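Local coordinates for protein shikimate kinase (Aquifex aeolicus, PDB 2PT5) that probably transfers a phosphate from ATP to the 3-hydroxyl of shikimate, the fifth step of the seven-step route to chorismate, at residues T96-I101 against K135-A140; M1-I6 against N71-T76. All coordinates share one frame; numbering follows the deposited sequence.

Contact 1 (T96-I101 against K135-A140); sequences TVFIDI and KIYSKA
Phe98 presents one ring face to Tyr137 CB. Tyr137 CB sits 3.3 Å from the centroid of the Phe98 ring and only 9° off the ring normal, the geometry of a CH-pi contact centred over the ring, and its closest ring atom is Phe98 CE1 at 3.4 Å. Phe98 CG is anti to the backbone N (chi1 172°), which carries CG off the strand toward Tyr137. The two side chains cross at about a right angle, and the ring planes meet at 38° with centroids 5.2 Å apart, an oblique pair that is neither stacked nor edge-to-face. Tyr137 CD2 lies 3.6 Å from Phe98 CE1, with Tyr137 CG close by, after which the tyrosine ring leads away from the strand. Its OH is hydrogen-bonded to the carbonyl of Gly78, a predicted shikimate-binding residue, and its ring stands edge-to-face with Phe8. The opposite face of the Phe98 ring is covered by Asp100 CB of its own strand, offset toward the rim, so that the ring lies between two methylene groups.

The contact joins strand 95-100 of the parallel sheet of this P-loop kinase to the C-terminal part of helix 127-137, where the chain turns back toward the edge strand 142-145. A type I beta turn from Tyr137 to Ala140, with Ala140 N bonded to Tyr137 O at 2.9 Å, brings the alanine methyl against the strand. Ala140 CB packs 3.5 Å from Phe98 CB, at the root of the ring. Further toward the strand's start, Thr96 OG1 lies 3.6 Å from Ala140 CA, a van der Waals approach. Beside the ring, Ser138 OG comes within 4.0 Å of Phe98 CE2 and is hydrogen-bonded to Arg134 O.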
ATOM      1  N   THR A  96       6.552  -8.953   0.732  1.00 29.46           N
ATOM      2  CA  THR A  96       5.707  -7.940   0.127  1.00 30.04           C
ATOM      3  C   THR A  96       4.455  -8.650  -0.353  1.00 32.11           C
ATOM      4  O   THR A  96       4.531  -9.728  -0.942  1.00 31.31           O
ATOM      5  CB  THR A  96       6.428  -7.224  -1.045  1.00 33.63           C
ATOM      6  OG1 THR A  96       6.979  -8.190  -1.951  1.00 34.82           O
ATOM      7  CG2 THR A  96       7.549  -6.347  -0.510  1.00 33.10           C
ATOM      8  N   VAL A  97       3.304  -8.056  -0.063  1.00 31.39           N
ATOM      9  CA  VAL A  97       2.016  -8.641  -0.421  1.00 33.24           C
ATOM     10  C   VAL A  97       1.172  -7.684  -1.246  1.00 32.16           C
ATOM     11  O   VAL A  97       0.829  -6.588  -0.792  1.00 30.02           O
ATOM     12  CB  VAL A  97       1.197  -9.021   0.839  1.00 27.77           C
ATOM     13  CG1 VAL A  97      -0.063  -9.756   0.434  1.00 33.54           C
ATOM     14  CG2 VAL A  97       2.040  -9.877   1.778  1.00 32.54           C
ATOM     15  N   PHE A  98       0.819  -8.117  -2.449  1.00 27.86           N
ATOM     16  CA  PHE A  98       0.011  -7.298  -3.338  1.00 32.55           C
ATOM     17  C   PHE A  98      -1.448  -7.708  -3.240  1.00 30.18           C
ATOM     18  O   PHE A  98      -1.816  -8.834  -3.568  1.00 30.83           O
ATOM     19  CB  PHE A  98       0.523  -7.429  -4.789  1.00 32.18           C
ATOM     20  CG  PHE A  98      -0.367  -6.775  -5.832  1.00 30.33           C
ATOM     21  CD1 PHE A  98      -1.093  -5.618  -5.546  1.00 30.00           C
ATOM     22  CD2 PHE A  98      -0.444  -7.308  -7.122  1.00 34.95           C
ATOM     23  CE1 PHE A  98      -1.880  -5.003  -6.522  1.00 30.13           C
ATOM     24  CE2 PHE A  98      -1.229  -6.699  -8.113  1.00 30.46           C
ATOM     25  CZ  PHE A  98      -1.947  -5.545  -7.813  1.00 33.96           C
ATOM     26  N   ILE A  99      -2.271  -6.792  -2.748  1.00 31.30           N
ATOM     27  CA  ILE A  99      -3.701  -7.037  -2.635  1.00 31.29           C
ATOM     28  C   ILE A  99      -4.263  -6.477  -3.936  1.00 34.52           C
ATOM     29  O   ILE A  99      -4.452  -5.267  -4.095  1.00 25.96           O
ATOM     30  CB  ILE A  99      -4.283  -6.311  -1.422  1.00 30.01           C
ATOM     31  CG1 ILE A  99      -3.604  -6.837  -0.153  1.00 32.06           C
ATOM     32  CG2 ILE A  99      -5.781  -6.521  -1.367  1.00 24.75           C
ATOM     33  CD1 ILE A  99      -3.936  -6.046   1.114  1.00 37.73           C
ATOM     34  N   ASP A 100      -4.511  -7.393  -4.863  1.00 37.14           N
ATOM     35  CA  ASP A 100      -4.973  -7.085  -6.212  1.00 35.07           C
ATOM     36  C   ASP A 100      -6.477  -6.957  -6.441  1.00 34.00           C
ATOM     37  O   ASP A 100      -7.237  -7.854  -6.102  1.00 31.37           O
ATOM     38  CB  ASP A 100      -4.429  -8.170  -7.147  1.00 34.83           C
ATOM     39  CG  ASP A 100      -4.576  -7.818  -8.612  1.00 35.80           C
ATOM     40  OD1 ASP A 100      -4.651  -8.757  -9.428  1.00 42.06           O
ATOM     41  OD2 ASP A 100      -4.592  -6.615  -8.949  1.00 36.40           O
ATOM     42  N   ILE A 101      -6.891  -5.832  -7.020  1.00 30.18           N
ATOM     43  CA  ILE A 101      -8.289  -5.610  -7.382  1.00 33.80           C
ATOM     44  C   ILE A 101      -8.301  -5.256  -8.872  1.00 33.80           C
ATOM     45  O   ILE A 101      -7.411  -4.547  -9.360  1.00 28.68           O
ATOM     46  CB  ILE A 101      -8.944  -4.440  -6.605  1.00 36.06           C
ATOM     47  CG1 ILE A 101      -8.071  -3.191  -6.700  1.00 37.29           C
ATOM     48  CG2 ILE A 101      -9.205  -4.852  -5.158  1.00 36.17           C
ATOM     49  CD1 ILE A 101      -8.705  -1.955  -6.078  1.00 41.71           C
ATOM     50  N   LYS A 135       1.672  -3.184 -12.833  1.00 29.71           N
ATOM     51  CA  LYS A 135       2.789  -3.985 -13.334  1.00 29.82           C
ATOM     52  C   LYS A 135       3.871  -4.054 -12.257  1.00 29.90           C
ATOM     53  O   LYS A 135       4.554  -5.070 -12.101  1.00 30.01           O
ATOM     54  CB  LYS A 135       3.368  -3.358 -14.611  1.00 27.81           C
ATOM     55  CG  LYS A 135       2.506  -3.562 -15.850  1.00 34.78           C
ATOM     56  CD  LYS A 135       3.063  -2.814 -17.072  1.00 34.93           C
ATOM     57  CE  LYS A 135       2.121  -2.947 -18.266  1.00 32.04           C
ATOM     58  NZ  LYS A 135       2.429  -1.989 -19.380  1.00 36.98           N
ATOM     59  N   ILE A 136       4.029  -2.963 -11.519  1.00 27.71           N
ATOM     60  CA  ILE A 136       5.017  -2.927 -10.456  1.00 31.73           C
ATOM     61  C   ILE A 136       4.469  -3.738  -9.271  1.00 34.69           C
ATOM     62  O   ILE A 136       5.159  -4.595  -8.725  1.00 35.33           O
ATOM     63  CB  ILE A 136       5.307  -1.479 -10.011  1.00 34.54           C
ATOM     64  CG1 ILE A 136       5.744  -0.634 -11.220  1.00 33.83           C
ATOM     65  CG2 ILE A 136       6.378  -1.476  -8.929  1.00 30.95           C
ATOM     66  CD1 ILE A 136       6.969  -1.172 -11.954  1.00 31.07           C
ATOM     67  N   TYR A 137       3.222  -3.481  -8.888  1.00 35.20           N
ATOM     68  CA  TYR A 137       2.619  -4.216  -7.777  1.00 35.14           C
ATOM     69  C   TYR A 137       2.797  -5.718  -7.970  1.00 36.10           C
ATOM     70  O   TYR A 137       3.132  -6.440  -7.027  1.00 36.50           O
ATOM     71  CB  TYR A 137       1.118  -3.921  -7.660  1.00 28.21           C
ATOM     72  CG  TYR A 137       0.745  -2.502  -7.297  1.00 26.75           C
ATOM     73  CD1 TYR A 137       1.559  -1.729  -6.475  1.00 25.98           C
ATOM     74  CD2 TYR A 137      -0.448  -1.941  -7.759  1.00 27.99           C
ATOM     75  CE1 TYR A 137       1.200  -0.425  -6.125  1.00 25.28           C
ATOM     76  CE2 TYR A 137      -0.818  -0.642  -7.418  1.00 28.93           C
ATOM     77  CZ  TYR A 137       0.012   0.109  -6.600  1.00 25.93           C
ATOM     78  OH  TYR A 137      -0.326   1.409  -6.293  1.00 31.90           O
ATOM     79  N   SER A 138       2.580  -6.181  -9.203  1.00 36.66           N
ATOM     80  CA  SER A 138       2.685  -7.605  -9.533  1.00 37.04           C
ATOM     81  C   SER A 138       4.043  -8.220  -9.245  1.00 35.62           C
ATOM     82  O   SER A 138       4.189  -9.434  -9.301  1.00 34.53           O
ATOM     83  CB  SER A 138       2.335  -7.851 -11.013  1.00 41.42           C
ATOM     84  OG  SER A 138       0.975  -7.551 -11.290  1.00 38.79           O
ATOM     85  N   LYS A 139       5.038  -7.393  -8.945  1.00 36.65           N
ATOM     86  CA  LYS A 139       6.370  -7.907  -8.653  1.00 38.00           C
ATOM     87  C   LYS A 139       6.472  -8.362  -7.196  1.00 39.37           C
ATOM     88  O   LYS A 139       7.532  -8.785  -6.740  1.00 37.47           O
ATOM     89  CB  LYS A 139       7.421  -6.830  -8.950  1.00 40.02           C
ATOM     90  CG  LYS A 139       7.491  -6.440 -10.426  1.00 39.89           C
ATOM     91  CD  LYS A 139       8.510  -5.342 -10.678  1.00 42.96           C
ATOM     92  CE  LYS A 139       8.708  -5.111 -12.171  1.00 38.61           C
ATOM     93  NZ  LYS A 139       9.214  -6.337 -12.851  1.00 41.39           N
ATOM     94  N   ALA A 140       5.350  -8.292  -6.485  1.00 36.10           N
ATOM     95  CA  ALA A 140       5.279  -8.668  -5.076  1.00 38.89           C
ATOM     96  C   ALA A 140       5.524 -10.156  -4.823  1.00 40.94           C
ATOM     97  O   ALA A 140       5.200 -10.998  -5.658  1.00 42.79           O
ATOM     98  CB  ALA A 140       3.912  -8.271  -4.512  1.00 36.75           C
TER

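Contact 2 (M1-I6 against N71-T76); sequences MRIYLI and NVVIST
Thr76 meets Leu5 through backbone and side chain alike. Its CB lies 3.7 Å from Leu5 O; from there CG2 stays 3.8 Å from that oxygen, while OG1 donates a 2.9 Å hydrogen bond to Leu5 O and touches Ile6 CG2. OG1 stands between the backbone N and the carbonyl carbon (chi1 61°), which lets Thr76 N and OG1 grip one acceptor together. An alanine here would probably leave Leu5 O with the backbone bond alone from this segment and open a gap beside Ile6 CG2.

Upstream the strands run parallel within 17°. Ile3 and Leu5 bond through both N and O: Ile3 N to Val72 O is 3.0 Å, Ile3 O accepts from Ile74 N, and Leu5 N donates to Ile74 O, while Met1 O accepts from Val72 N. On one sheet face Tyr4 CE2 packs 3.7 Å from Ile74 CD1; on the other, Leu5 CG lies 4.2 Å from Val73 CG1. Ser75 OG bonds Asp30 OD1, and Thr76 O accepts from Lys13 NZ, the predicted ATP-binding lysine. The strand leading into the Walker A loop, paired directly with strand 72-75 in a parallel sheet of order 2-3-1-4-5, is the arrangement of the P-loop kinase core.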
HETATM    1  N   MSE A   1       9.554 -10.468  11.886  1.00 53.34           N
HETATM    2  CA  MSE A   1       9.031 -10.548  10.495  1.00 48.83           C
HETATM    3  C   MSE A   1       8.406  -9.234  10.065  1.00 43.68           C
HETATM    4  O   MSE A   1       7.658  -8.611  10.817  1.00 42.35           O
HETATM    5  CB  MSE A   1       7.991 -11.650  10.402  1.00 57.14           C
HETATM    6  CG  MSE A   1       6.867 -11.460  11.383  1.00 71.34           C
HETATM    7 SE   MSE A   1       5.640 -12.912  11.287  1.00 98.26          SE
HETATM    8  CE  MSE A   1       4.658 -12.566  12.922  1.00 91.87           C
ATOM      9  N   ARG A   2       8.726  -8.815   8.848  1.00 42.02           N
ATOM     10  CA  ARG A   2       8.198  -7.576   8.296  1.00 38.47           C
ATOM     11  C   ARG A   2       7.313  -7.928   7.113  1.00 37.20           C
ATOM     12  O   ARG A   2       7.737  -8.645   6.209  1.00 38.77           O
ATOM     13  CB  ARG A   2       9.339  -6.663   7.834  1.00 42.59           C
ATOM     14  CG  ARG A   2      10.376  -6.386   8.909  1.00 44.94           C
ATOM     15  CD  ARG A   2      11.334  -5.297   8.479  1.00 52.31           C
ATOM     16  NE  ARG A   2      12.393  -5.084   9.461  1.00 55.75           N
ATOM     17  CZ  ARG A   2      13.512  -5.797   9.528  1.00 55.48           C
ATOM     18  NH1 ARG A   2      13.735  -6.782   8.664  1.00 55.67           N
ATOM     19  NH2 ARG A   2      14.411  -5.521  10.457  1.00 59.01           N
ATOM     20  N   ILE A   3       6.086  -7.423   7.123  1.00 33.61           N
ATOM     21  CA  ILE A   3       5.143  -7.700   6.047  1.00 31.78           C
ATOM     22  C   ILE A   3       4.667  -6.400   5.412  1.00 32.15           C
ATOM     23  O   ILE A   3       4.085  -5.541   6.080  1.00 32.39           O
ATOM     24  CB  ILE A   3       3.928  -8.471   6.576  1.00 31.72           C
ATOM     25  CG1 ILE A   3       4.382  -9.811   7.167  1.00 35.30           C
ATOM     26  CG2 ILE A   3       2.919  -8.685   5.457  1.00 33.09           C
ATOM     27  CD1 ILE A   3       3.300 -10.496   7.987  1.00 39.16           C
ATOM     28  N   TYR A   4       4.902  -6.255   4.117  1.00 29.21           N
ATOM     29  CA  TYR A   4       4.487  -5.038   3.434  1.00 33.34           C
ATOM     30  C   TYR A   4       3.273  -5.253   2.552  1.00 31.45           C
ATOM     31  O   TYR A   4       3.228  -6.203   1.771  1.00 32.19           O
ATOM     32  CB  TYR A   4       5.636  -4.486   2.589  1.00 36.64           C
ATOM     33  CG  TYR A   4       6.894  -4.212   3.379  1.00 33.30           C
ATOM     34  CD1 TYR A   4       7.878  -5.189   3.524  1.00 31.81           C
ATOM     35  CD2 TYR A   4       7.098  -2.972   3.989  1.00 33.50           C
ATOM     36  CE1 TYR A   4       9.044  -4.936   4.261  1.00 34.88           C
ATOM     37  CE2 TYR A   4       8.256  -2.709   4.730  1.00 34.78           C
ATOM     38  CZ  TYR A   4       9.229  -3.695   4.859  1.00 35.17           C
ATOM     39  OH  TYR A   4      10.382  -3.439   5.583  1.00 35.99           O
ATOM     40  N   LEU A   5       2.290  -4.367   2.675  1.00 29.02           N
ATOM     41  CA  LEU A   5       1.086  -4.469   1.858  1.00 30.33           C
ATOM     42  C   LEU A   5       1.141  -3.386   0.789  1.00 31.47           C
ATOM     43  O   LEU A   5       1.350  -2.222   1.097  1.00 33.79           O
ATOM     44  CB  LEU A   5      -0.170  -4.293   2.714  1.00 30.11           C
ATOM     45  CG  LEU A   5      -0.360  -5.256   3.891  1.00 31.68           C
ATOM     46  CD1 LEU A   5      -1.728  -5.007   4.508  1.00 27.67           C
ATOM     47  CD2 LEU A   5      -0.228  -6.703   3.434  1.00 26.96           C
ATOM     48  N   ILE A   6       0.961  -3.775  -0.469  1.00 30.87           N
ATOM     49  CA  ILE A   6       1.008  -2.814  -1.559  1.00 33.19           C
ATOM     50  C   ILE A   6      -0.204  -2.976  -2.460  1.00 32.07           C
ATOM     51  O   ILE A   6      -0.838  -4.032  -2.483  1.00 26.56           O
ATOM     52  CB  ILE A   6       2.311  -2.981  -2.389  1.00 32.29           C
ATOM     53  CG1 ILE A   6       2.264  -4.273  -3.210  1.00 32.61           C
ATOM     54  CG2 ILE A   6       3.508  -3.036  -1.457  1.00 33.06           C
ATOM     55  CD1 ILE A   6       3.556  -4.567  -3.978  1.00 35.36           C
ATOM     56  N   ASN A  71       9.326  -6.859  13.673  1.00 43.70           N
ATOM     57  CA  ASN A  71       8.003  -7.451  13.548  1.00 41.62           C
ATOM     58  C   ASN A  71       6.993  -6.331  13.368  1.00 43.47           C
ATOM     59  O   ASN A  71       6.754  -5.538  14.287  1.00 44.65           O
ATOM     60  CB  ASN A  71       7.693  -8.262  14.798  1.00 44.48           C
ATOM     61  CG  ASN A  71       8.751  -9.306  15.077  1.00 43.12           C
ATOM     62  OD1 ASN A  71       8.858 -10.302  14.361  1.00 47.95           O
ATOM     63  ND2 ASN A  71       9.556  -9.075  16.110  1.00 44.16           N
ATOM     64  N   VAL A  72       6.392  -6.266  12.184  1.00 38.82           N
ATOM     65  CA  VAL A  72       5.443  -5.202  11.896  1.00 35.59           C
ATOM     66  C   VAL A  72       4.781  -5.411  10.537  1.00 33.26           C
ATOM     67  O   VAL A  72       5.352  -6.052   9.644  1.00 35.38           O
ATOM     68  CB  VAL A  72       6.183  -3.835  11.884  1.00 33.43           C
ATOM     69  CG1 VAL A  72       7.114  -3.770  10.671  1.00 30.54           C
ATOM     70  CG2 VAL A  72       5.190  -2.675  11.888  1.00 32.53           C
ATOM     71  N   VAL A  73       3.564  -4.897  10.400  1.00 30.24           N
ATOM     72  CA  VAL A  73       2.841  -4.964   9.138  1.00 24.80           C
ATOM     73  C   VAL A  73       2.768  -3.510   8.726  1.00 27.36           C
ATOM     74  O   VAL A  73       2.283  -2.659   9.488  1.00 28.09           O
ATOM     75  CB  VAL A  73       1.417  -5.497   9.304  1.00 27.41           C
ATOM     76  CG1 VAL A  73       0.686  -5.446   7.965  1.00 25.33           C
ATOM     77  CG2 VAL A  73       1.452  -6.916   9.842  1.00 31.02           C
ATOM     78  N   ILE A  74       3.273  -3.214   7.536  1.00 27.81           N
ATOM     79  CA  ILE A  74       3.276  -1.850   7.035  1.00 29.15           C
ATOM     80  C   ILE A  74       2.493  -1.757   5.734  1.00 30.59           C
ATOM     81  O   ILE A  74       2.814  -2.460   4.774  1.00 29.56           O
ATOM     82  CB  ILE A  74       4.716  -1.383   6.759  1.00 29.77           C
ATOM     83  CG1 ILE A  74       5.510  -1.337   8.064  1.00 32.75           C
ATOM     84  CG2 ILE A  74       4.710  -0.030   6.088  1.00 28.22           C
ATOM     85  CD1 ILE A  74       7.008  -1.236   7.837  1.00 27.47           C
ATOM     86  N   SER A  75       1.462  -0.909   5.715  1.00 29.22           N
ATOM     87  CA  SER A  75       0.670  -0.693   4.508  1.00 30.95           C
ATOM     88  C   SER A  75       1.337   0.503   3.832  1.00 32.59           C
ATOM     89  O   SER A  75       1.812   1.416   4.509  1.00 33.34           O
ATOM     90  CB  SER A  75      -0.795  -0.372   4.849  1.00 33.70           C
ATOM     91  OG  SER A  75      -0.892   0.761   5.700  1.00 41.35           O
ATOM     92  N   THR A  76       1.398   0.485   2.505  1.00 30.80           N
ATOM     93  CA  THR A  76       2.044   1.561   1.757  1.00 31.60           C
ATOM     94  C   THR A  76       1.052   2.365   0.915  1.00 32.08           C
ATOM     95  O   THR A  76      -0.065   1.919   0.658  1.00 34.35           O
ATOM     96  CB  THR A  76       3.137   0.987   0.830  1.00 29.09           C
ATOM     97  OG1 THR A  76       2.538   0.089  -0.114  1.00 32.53           O
ATOM     98  CG2 THR A  76       4.177   0.217   1.642  1.00 34.06           C
TER

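How the contacts relate
From the N terminus, strand 2-6 leads into the Walker A region and helix 13-24; the chain then passes through strand 28-30 and three more helices before strand 72-75 pairs with strand 2-6, closing the 64-residue loop of contact 2. Contact 1 opens afterwards, at strand 95-100, and closes a second, 33-residue loop when helix 127-137 returns to it. The loops follow in series, neither nested nor crossed. They meet at strand 2-6, which has strand 72-75 on one side and 95-100 on the other: Val97 N lies 2.6 Å from Tyr4 O, a probable hydrogen bond, and Ile6 CD1 packs 3.6 Å from Tyr137 O.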